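Local structure of cellulase (Xanthomonas axonopodis pv. citri, 4W7W) at residues A[81-86]-A[131-136]; A[71-76]-A[113-118]; A[23-28]-A[62-67]. The protein probably hydrolyses the beta-1,4-glucosidic bonds of cellulose as a family 5 glycoside hydrolase, and binds cello-oligosaccharide in the cleft of its barrel. All coordinates share one frame; numbering follows the deposited sequence. Where two conformers were deposited one is given.

Interaction 1 of 3, residues A[81-86]-A[131-136]; sequences GPLDQA and ADLWRR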
loop_
_atom_site.group_PDB
_atom_site.type_symbol
_atom_site.label_atom_id
_atom_site.label_comp_id
_atom_site.label_asym_id
_atom_site.label_seq_id
_atom_site.Cartn_x
_atom_site.Cartn_y
_atom_site.Cartn_z
ATOM N N GLY A 81 19.695 3.589 12.460
ATOM C CA GLY A 81 20.266 2.499 13.223
ATOM C C GLY A 81 19.917 1.125 12.686
ATOM O O GLY A 81 19.211 0.989 11.697
ATOM N N PRO A 82 20.399 0.088 13.363
ATOM C CA PRO A 82 20.161 -1.267 12.905
ATOM C C PRO A 82 18.692 -1.647 12.922
ATOM O O PRO A 82 17.906 -1.121 13.712
ATOM C CB PRO A 82 20.935 -2.135 13.903
ATOM C CG PRO A 82 21.082 -1.281 15.109
ATOM C CD PRO A 82 21.205 0.125 14.598
ATOM N N LEU A 83 18.330 -2.575 12.055
ATOM C CA LEU A 83 16.978 -3.115 12.084
ATOM C C LEU A 83 16.787 -3.968 13.334
ATOM O O LEU A 83 17.708 -4.632 13.808
ATOM C CB LEU A 83 16.717 -3.964 10.860
ATOM C CG LEU A 83 16.833 -3.249 9.509
ATOM C CD1 LEU A 83 16.536 -4.248 8.396
ATOM C CD2 LEU A 83 15.936 -2.021 9.429
ATOM N N ASP A 84 15.575 -3.949 13.861
ATOM C CA ASP A 84 15.206 -4.794 14.981
ATOM C C ASP A 84 15.053 -6.226 14.466
ATOM O O ASP A 84 14.239 -6.494 13.579
ATOM C CB ASP A 84 13.907 -4.307 15.591
ATOM C CG ASP A 84 13.488 -5.125 16.780
ATOM O OD1 ASP A 84 13.912 -4.774 17.891
ATOM O OD2 ASP A 84 12.739 -6.106 16.624
ATOM N N GLN A 85 15.831 -7.143 15.029
ATOM C CA GLN A 85 15.869 -8.498 14.489
ATOM C C GLN A 85 14.574 -9.261 14.723
ATOM O O GLN A 85 14.162 -10.045 13.875
ATOM C CB GLN A 85 17.068 -9.268 15.025
ATOM C CG GLN A 85 18.389 -8.680 14.574
ATOM C CD GLN A 85 18.525 -8.594 13.071
ATOM O OE1 GLN A 85 18.641 -7.495 12.502
ATOM N NE2 GLN A 85 18.459 -9.727 12.412
ATOM N N ALA A 86 13.915 -9.032 15.848
ATOM C CA ALA A 86 12.629 -9.699 16.085
ATOM C C ALA A 86 11.595 -9.232 15.074
ATOM O O ALA A 86 10.852 -10.051 14.534
ATOM C CB ALA A 86 12.131 -9.459 17.497
ATOM N N ALA A 131 15.794 6.943 3.401
ATOM C CA ALA A 131 16.676 6.234 2.470
ATOM C C ALA A 131 17.489 5.164 3.210
ATOM O O ALA A 131 17.726 4.088 2.678
ATOM C CB ALA A 131 17.565 7.206 1.710
ATOM N N ASP A 132 17.934 5.466 4.428
ATOM C CA ASP A 132 18.669 4.480 5.216
ATOM C C ASP A 132 17.807 3.271 5.561
ATOM O O ASP A 132 18.251 2.119 5.452
ATOM C CB ASP A 132 19.243 5.101 6.489
ATOM C CG ASP A 132 20.026 4.098 7.302
ATOM O OD1 ASP A 132 21.193 3.821 6.923
ATOM O OD2 ASP A 132 19.502 3.588 8.304
ATOM N N LEU A 133 16.567 3.525 5.972
ATOM C CA LEU A 133 15.634 2.450 6.250
ATOM C C LEU A 133 15.530 1.530 5.031
ATOM O O LEU A 133 15.666 0.305 5.140
ATOM C CB LEU A 133 14.278 3.042 6.636
ATOM C CG LEU A 133 13.099 2.098 6.889
ATOM C CD1 LEU A 133 12.491 1.516 5.618
ATOM C CD2 LEU A 133 13.465 0.999 7.882
ATOM N N TRP A 134 15.285 2.123 3.859
ATOM C CA TRP A 134 15.079 1.310 2.680
ATOM C C TRP A 134 16.339 0.662 2.150
ATOM O O TRP A 134 16.279 -0.417 1.587
ATOM C CB TRP A 134 14.318 2.098 1.602
ATOM C CG TRP A 134 12.836 2.060 1.840
ATOM C CD1 TRP A 134 12.029 3.072 2.249
ATOM C CD2 TRP A 134 12.026 0.888 1.788
ATOM N NE1 TRP A 134 10.750 2.609 2.428
ATOM C CE2 TRP A 134 10.729 1.266 2.153
ATOM C CE3 TRP A 134 12.273 -0.446 1.458
ATOM C CZ2 TRP A 134 9.678 0.360 2.191
ATOM C CZ3 TRP A 134 11.234 -1.345 1.507
ATOM C CH2 TRP A 134 9.955 -0.952 1.862
ATOM N N ARG A 135 17.496 1.299 2.332
ATOM C CA ARG A 135 18.768 0.625 2.065
ATOM C C ARG A 135 18.838 -0.693 2.844
ATOM O O ARG A 135 19.162 -1.755 2.293
ATOM C CB ARG A 135 19.942 1.518 2.456
ATOM C CG ARG A 135 21.306 0.854 2.328
ATOM C CD ARG A 135 22.450 1.760 2.775
ATOM N NE ARG A 135 22.413 1.972 4.213
ATOM C CZ ARG A 135 22.906 1.134 5.118
ATOM N NH1 ARG A 135 23.513 0.024 4.737
ATOM N NH2 ARG A 135 22.752 1.406 6.412
ATOM N N ARG A 136 18.532 -0.605 4.126
ATOM C CA ARG A 136 18.629 -1.769 4.997
ATOM C C ARG A 136 17.622 -2.846 4.609
ATOM O O ARG A 136 17.969 -4.026 4.573
ATOM C CB ARG A 136 18.460 -1.340 6.438
ATOM C CG ARG A 136 19.597 -0.479 6.947
ATOM C CD ARG A 136 19.300 0.055 8.321
ATOM N NE ARG A 136 20.314 0.956 8.865
ATOM C CZ ARG A 136 21.382 0.550 9.531
ATOM N NH1 ARG A 136 21.661 -0.737 9.625
ATOM N NH2 ARG A 136 22.205 1.437 10.054
#
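Arg136 and Leu83 meet because each turns its CG away from its own carbonyl carbon (chi1 -67° and -60°), and the two side chains then run antiparallel alongside one another. The setting is the outer layer of an (alpha/beta)8 barrel, where the loop leading into helix 85-100 lies against helix 127-141. Beyond CG the arginine runs extended to NE, carrying its guanidinium out beneath the backbone of Gly81 and Pro82. Gly81 O sits over the centre of one guanidinium face, 3.0 Å from Arg136 NE. The angle is too poor for a hydrogen bond, so this is a carbonyl resting on a cationic plane, probably with some electrostatic gain; Gly81 O takes its hydrogen bond from Gln76 NE2 instead. Pro82 CA approaches Arg136 NH1 over the same face, at 3.6 Å.

What fixes the turn of the guanidinium is a salt-bridge network along one face of the helix, helped by Asn80 O. Arg136 NE gives a bond of 2.8 Å to Asp132 OD2, nearly in the guanidinium plane, while Arg136 NH2 reaches Asn80 O just before the loop segment. The other carboxylate oxygen, Asp132 OD1, accepts from Arg135 NH2 at 2.9 Å. Arg135 NH2 also lies over the guanidinium face of Arg136 opposite Gly81 O, so the plane is sandwiched between a carbonyl and a second guanidinium, whose positive charge the shared aspartate probably offsets.

Below this polar layer the contact turns apolar. The isobutyl group of Leu83 lies alongside the aliphatic stem of Arg136, with Leu83 CG 4.0 Å from Arg136 CB. Farther in, it meets Leu133, about one helical turn before Arg136, through a single pair of methyls, Leu83 CD2 and Leu133 CD2, 4.2 Å apart.

Interaction 2 of 3, residues A[71-76]-A[113-118]; sequences LWERVQ and ATYSGK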
loop_
_atom_site.group_PDB
_atom_site.type_symbol
_atom_site.label_atom_id
_atom_site.label_comp_id
_atom_site.label_asym_id
_atom_site.label_seq_id
_atom_site.Cartn_x
_atom_site.Cartn_y
_atom_site.Cartn_z
ATOM N N LEU A 71 5.293 -0.917 11.005
ATOM C CA LEU A 71 5.769 0.413 11.404
ATOM C C LEU A 71 7.266 0.575 11.314
ATOM O O LEU A 71 8.061 -0.272 11.776
ATOM C CB LEU A 71 5.386 0.746 12.833
ATOM C CG LEU A 71 3.890 0.765 13.124
ATOM C CD1 LEU A 71 3.675 1.270 14.532
ATOM C CD2 LEU A 71 3.147 1.632 12.115
ATOM N N TRP A 72 7.662 1.714 10.758
ATOM C CA TRP A 72 9.053 2.132 10.733
ATOM C C TRP A 72 9.672 2.065 12.129
ATOM O O TRP A 72 10.769 1.552 12.313
ATOM C CB TRP A 72 9.104 3.548 10.145
ATOM C CG TRP A 72 10.454 4.080 9.811
ATOM C CD1 TRP A 72 11.675 3.507 10.036
ATOM C CD2 TRP A 72 10.706 5.349 9.208
ATOM N NE1 TRP A 72 12.671 4.354 9.618
ATOM C CE2 TRP A 72 12.103 5.485 9.091
ATOM C CE3 TRP A 72 9.879 6.388 8.768
ATOM C CZ2 TRP A 72 12.692 6.627 8.558
ATOM C CZ3 TRP A 72 10.462 7.530 8.260
ATOM C CH2 TRP A 72 11.856 7.636 8.152
ATOM N N GLU A 73 8.946 2.556 13.128
ATOM C CA GLU A 73 9.463 2.610 14.488
ATOM C C GLU A 73 9.687 1.240 15.098
ATOM O O GLU A 73 10.507 1.101 16.015
ATOM C CB GLU A 73 8.513 3.388 15.384
ATOM C CG GLU A 73 8.289 4.836 14.970
ATOM C CD GLU A 73 7.158 5.053 13.970
ATOM O OE1 GLU A 73 6.662 4.094 13.340
ATOM O OE2 GLU A 73 6.781 6.227 13.768
ATOM N N ARG A 74 8.933 0.235 14.627
ATOM C CA ARG A 74 9.067 -1.116 15.142
ATOM C C ARG A 74 10.163 -1.897 14.428
ATOM O O ARG A 74 10.818 -2.732 15.069
ATOM C CB ARG A 74 7.725 -1.857 15.088
ATOM C CG ARG A 74 6.724 -1.255 16.054
ATOM C CD ARG A 74 5.374 -1.965 16.073
ATOM N NE ARG A 74 4.540 -1.377 17.118
ATOM C CZ ARG A 74 3.228 -1.177 17.052
ATOM N NH1 ARG A 74 2.510 -1.575 16.014
ATOM N NH2 ARG A 74 2.627 -0.570 18.068
ATOM N N VAL A 75 10.401 -1.622 13.138
ATOM C CA VAL A 75 11.475 -2.313 12.443
ATOM C C VAL A 75 12.825 -1.623 12.607
ATOM O O VAL A 75 13.864 -2.261 12.443
ATOM C CB VAL A 75 11.118 -2.528 10.953
ATOM C CG1 VAL A 75 11.368 -1.288 10.115
ATOM C CG2 VAL A 75 11.850 -3.729 10.385
ATOM N N GLN A 76 12.818 -0.327 12.917
ATOM C CA GLN A 76 14.060 0.454 13.063
ATOM C C GLN A 76 13.874 1.405 14.222
ATOM O O GLN A 76 13.476 2.547 14.020
ATOM C CB GLN A 76 14.412 1.208 11.774
ATOM C CG GLN A 76 15.823 1.765 11.803
ATOM C CD GLN A 76 16.176 2.602 10.575
ATOM O OE1 GLN A 76 15.320 3.275 9.991
ATOM N NE2 GLN A 76 17.424 2.561 10.169
ATOM N N ALA A 113 4.605 9.420 6.145
ATOM C CA ALA A 113 5.762 10.306 6.097
ATOM C C ALA A 113 6.139 10.876 7.462
ATOM O O ALA A 113 6.648 11.994 7.564
ATOM C CB ALA A 113 5.573 11.403 5.050
ATOM N N THR A 114 5.955 10.056 8.494
ATOM C CA THR A 114 6.351 10.429 9.853
ATOM C C THR A 114 7.151 9.326 10.531
ATOM O O THR A 114 7.017 8.145 10.195
ATOM C CB THR A 114 5.140 10.754 10.753
ATOM O OG1 THR A 114 4.400 9.553 11.033
ATOM C CG2 THR A 114 4.259 11.794 10.141
ATOM N N TYR A 115 7.970 9.736 11.502
ATOM C CA TYR A 115 8.634 8.810 12.415
ATOM C C TYR A 115 8.434 9.382 13.815
ATOM O O TYR A 115 8.790 10.544 14.079
ATOM C CB TYR A 115 10.114 8.693 12.099
ATOM C CG TYR A 115 10.837 7.669 12.938
ATOM C CD1 TYR A 115 11.408 8.016 14.158
ATOM C CD2 TYR A 115 10.993 6.359 12.501
ATOM C CE1 TYR A 115 12.098 7.092 14.927
ATOM C CE2 TYR A 115 11.686 5.425 13.252
ATOM C CZ TYR A 115 12.233 5.798 14.465
ATOM O OH TYR A 115 12.925 4.895 15.248
ATOM N N SER A 116 7.848 8.566 14.693
ATOM C CA SER A 116 7.457 8.971 16.038
ATOM C C SER A 116 6.754 10.311 16.013
ATOM O O SER A 116 7.050 11.208 16.808
ATOM C CB SER A 116 8.666 8.967 16.969
ATOM O OG SER A 116 9.020 7.626 17.232
ATOM N N GLY A 117 5.827 10.441 15.067
ATOM C CA GLY A 117 4.963 11.600 14.998
ATOM C C GLY A 117 5.547 12.852 14.382
ATOM O O GLY A 117 4.857 13.857 14.314
ATOM N N LYS A 118 6.798 12.807 13.927
ATOM C CA LYS A 118 7.467 13.972 13.324
ATOM C C LYS A 118 7.609 13.737 11.831
ATOM O O LYS A 118 7.936 12.642 11.392
ATOM C CB LYS A 118 8.865 14.186 13.927
ATOM C CG LYS A 118 8.910 14.265 15.444
ATOM C CD LYS A 118 8.162 15.458 16.002
ATOM C CE LYS A 118 8.443 15.614 17.492
ATOM N NZ LYS A 118 7.489 16.559 18.129
HETATM O O HOH W 1 4.957 8.228 13.347
#
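Glu73 reaches across to the hairpin turn at 115-118 and takes the backbone N-H of Ser116 on its OE2, with Ser116 N to Glu73 OE2 at 2.7 Å. The anti lone pair of OE2 is the one used. A bend at chi2 (88°) lets the carboxylate reach the turn while Glu73 CG stays over the face of the Tyr115 ring, 4.0 Å from its centroid, in a CH-pi contact. OE2 also accepts from a water that donates to Thr114 OG1 and accepts from Gly117 N, so one carboxylate oxygen serves two N-H groups of the type I' turn, one directly and one through solvent. Glu73 OE1 is held by Asn111 ND2, and Thr114 OG1 is also bonded to Asn111 O.

Tyr115 spends its hydroxyl proton on the main chain: Tyr115 OH donates to Gln76 O at 2.7 Å, in the carbonyl plane and on a lone pair, just where the short helix 72-75 ends. The same ring turns its edge to the face of Trp72 in a T-shaped stack, planes at 73°, with Tyr115 CD2 3.5 Å from Trp72 CD2. The indole N-H is satisfied within its own segment, Trp72 NE1 to Gln76 OE1 at 2.9 Å, in both the ring and the carbonyl planes. Gln76 NE2 turns elsewhere, to Gly81 O and Asp132 OD2.

The contact thus ties the loop after barrel strand 65-70, with its short helix, to the small hairpin of strands 114-115 and 118-119 that follows strand 104-109, while Leu133 of helix 127-141 packs against Trp72, Val75 and Gln76.

Interaction 3 of 3, residues A[23-28]-A[62-67]; sequences KYVGVN and GMNTIR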
loop_
_atom_site.group_PDB
_atom_site.type_symbol
_atom_site.label_atom_id
_atom_site.label_comp_id
_atom_site.label_asym_id
_atom_site.label_seq_id
_atom_site.Cartn_x
_atom_site.Cartn_y
_atom_site.Cartn_z
ATOM N N LYS A 23 -1.821 -8.077 -13.032
ATOM C CA LYS A 23 -0.718 -8.893 -12.544
ATOM C C LYS A 23 -0.818 -9.220 -11.061
ATOM O O LYS A 23 -0.535 -10.339 -10.672
ATOM C CB LYS A 23 0.600 -8.194 -12.828
ATOM C CG LYS A 23 1.806 -9.006 -12.419
ATOM C CD LYS A 23 3.110 -8.473 -12.970
ATOM C CE LYS A 23 4.267 -9.371 -12.574
ATOM N NZ LYS A 23 5.585 -8.866 -13.037
ATOM N N TYR A 24 -1.219 -8.255 -10.253
ATOM C CA TYR A 24 -1.255 -8.393 -8.803
ATOM C C TYR A 24 -2.650 -8.069 -8.301
ATOM O O TYR A 24 -3.160 -6.974 -8.536
ATOM C CB TYR A 24 -0.295 -7.409 -8.156
ATOM C CG TYR A 24 1.133 -7.488 -8.614
ATOM C CD1 TYR A 24 1.967 -8.514 -8.196
ATOM C CD2 TYR A 24 1.668 -6.508 -9.432
ATOM C CE1 TYR A 24 3.287 -8.583 -8.597
ATOM C CE2 TYR A 24 2.994 -6.557 -9.825
ATOM C CZ TYR A 24 3.798 -7.599 -9.405
ATOM O OH TYR A 24 5.119 -7.670 -9.772
ATOM N N VAL A 25 -3.276 -9.008 -7.617
ATOM C CA VAL A 25 -4.552 -8.742 -6.968
ATOM C C VAL A 25 -4.533 -9.365 -5.579
ATOM O O VAL A 25 -4.075 -10.495 -5.368
ATOM C CB VAL A 25 -5.765 -9.258 -7.783
ATOM C CG1 VAL A 25 -5.868 -8.564 -9.125
ATOM C CG2 VAL A 25 -5.737 -10.755 -7.963
ATOM N N GLY A 26 -5.045 -8.639 -4.613
ATOM C CA GLY A 26 -5.080 -9.160 -3.270
ATOM C C GLY A 26 -5.596 -8.210 -2.235
ATOM O O GLY A 26 -6.470 -7.368 -2.492
ATOM N N VAL A 27 -5.073 -8.386 -1.028
ATOM C CA VAL A 27 -5.567 -7.685 0.141
ATOM C C VAL A 27 -4.433 -7.204 1.025
ATOM O O VAL A 27 -3.331 -7.749 1.010
ATOM C CB VAL A 27 -6.533 -8.566 0.985
ATOM C CG1 VAL A 27 -7.741 -9.026 0.194
ATOM C CG2 VAL A 27 -5.825 -9.752 1.605
ATOM N N ASN A 28 -4.751 -6.182 1.811
ATOM C CA ASN A 28 -3.938 -5.778 2.954
ATOM C C ASN A 28 -4.230 -6.710 4.124
ATOM O O ASN A 28 -5.401 -6.915 4.475
ATOM C CB ASN A 28 -4.284 -4.354 3.390
ATOM C CG ASN A 28 -3.701 -3.308 2.489
ATOM O OD1 ASN A 28 -2.627 -2.788 2.778
ATOM N ND2 ASN A 28 -4.394 -2.972 1.392
ATOM N N GLY A 62 -7.969 -16.772 -5.025
ATOM C CA GLY A 62 -7.345 -16.313 -6.262
ATOM C C GLY A 62 -6.406 -15.142 -6.088
ATOM O O GLY A 62 -5.893 -14.616 -7.069
ATOM N N MET A 63 -6.151 -14.750 -4.858
ATOM C CA MET A 63 -5.345 -13.578 -4.661
ATOM C C MET A 63 -3.891 -13.912 -4.519
ATOM O O MET A 63 -3.497 -14.726 -3.674
ATOM C CB MET A 63 -5.860 -12.833 -3.485
ATOM C CG MET A 63 -7.203 -12.267 -3.847
ATOM S SD MET A 63 -7.900 -11.587 -2.380
ATOM C CE MET A 63 -9.281 -10.693 -3.081
ATOM N N ASN A 64 -3.092 -13.280 -5.369
ATOM C CA ASN A 64 -1.669 -13.560 -5.427
ATOM C C ASN A 64 -0.813 -12.508 -4.777
ATOM O O ASN A 64 0.399 -12.585 -4.884
ATOM C CB ASN A 64 -1.215 -13.779 -6.874
ATOM C CG ASN A 64 -1.153 -12.497 -7.667
ATOM O OD1 ASN A 64 -1.687 -11.473 -7.238
ATOM N ND2 ASN A 64 -0.480 -12.538 -8.801
ATOM N N THR A 65 -1.413 -11.533 -4.082
ATOM C CA THR A 65 -0.644 -10.425 -3.524
ATOM C C THR A 65 -1.171 -10.067 -2.150
ATOM O O THR A 65 -2.378 -9.926 -1.956
ATOM C CB THR A 65 -0.710 -9.191 -4.442
ATOM O OG1 THR A 65 -0.214 -9.547 -5.734
ATOM C CG2 THR A 65 0.145 -8.054 -3.928
ATOM N N ILE A 66 -0.248 -9.905 -1.214
ATOM C CA ILE A 66 -0.566 -9.442 0.129
ATOM C C ILE A 66 0.213 -8.160 0.394
ATOM O O ILE A 66 1.442 -8.136 0.228
ATOM C CB ILE A 66 -0.174 -10.494 1.170
ATOM C CG1 ILE A 66 -0.982 -11.786 0.983
ATOM C CG2 ILE A 66 -0.311 -9.936 2.581
ATOM C CD1 ILE A 66 -2.472 -11.664 1.134
ATOM N N ARG A 67 -0.498 -7.103 0.777
ATOM C CA ARG A 67 0.156 -5.897 1.285
ATOM C C ARG A 67 0.222 -6.006 2.805
ATOM O O ARG A 67 -0.793 -6.292 3.443
ATOM C CB ARG A 67 -0.581 -4.633 0.816
ATOM C CG ARG A 67 0.077 -3.327 1.256
ATOM C CD ARG A 67 -0.489 -2.165 0.473
ATOM N NE ARG A 67 0.067 -0.855 0.785
ATOM C CZ ARG A 67 -0.498 0.060 1.566
ATOM N NH1 ARG A 67 -1.571 -0.201 2.294
ATOM N NH2 ARG A 67 0.014 1.272 1.603
#
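Asn28 and Arg67 project together into the barrel from neighbouring parallel strands of the (alpha/beta)8 fold; with helix 52-60 the strands form a beta-alpha-beta unit. Amide and guanidinium planes stand 85° apart, yet Arg67 NH1 bonds Asn28 OD1 at 2.8 Å close to the guanidinium plane. Asn28 thereby helps fix an arginine that also carries salt bridges to Glu222 and Glu266; the Arg67 side chain lies about 8 Å from a bound glucose unit.

On the opposite face, toward helix 52-60, Val27 and Ile66 also run alongside each other, Val27 CG2 3.9 Å from Ile66 CD1. Met63 instead crosses Val27 at about a right angle, its SD 3.6 Å from Val27 CG1. Gly26, one residue before Val27, brings its CA to 3.1 Å from Thr65 O, a close CA-H...O contact.

Just before the second strand, Asn64 has its CG between the backbone N and carbonyl carbon (chi1 74°), which swings the amide across to the other strand. There it imitates a backbone segment: ND2 donates to Lys23 O, and OD1 accepts from both Val25 N, at 3.0 Å, and Thr65 OG1, at 2.9 Å.

In the fold
Interaction 3 belongs to the buried core: two adjacent barrel strands joined by main-chain bonds, with a charged cluster on the inner side and apolar packing on the outer. Interaction 2 lies on the other side of the chain's centre from it; interactions 1 and 2 are both only partly buried, and join helices, loops and a small hairpin outside the barrel sheet. Their centres are 11 Å apart; helix 127-141, a partner in interaction 1, also packs on interaction 2, and Asp84 N meets Val75 O. Segment 71-76 of interaction 2 follows strand 65-70, the second strand of interaction 3. Interaction 2 combines aromatic stacking with a water-assisted carboxylate, whereas interaction 1 relies on a guanidinium packed under a backbone carbonyl.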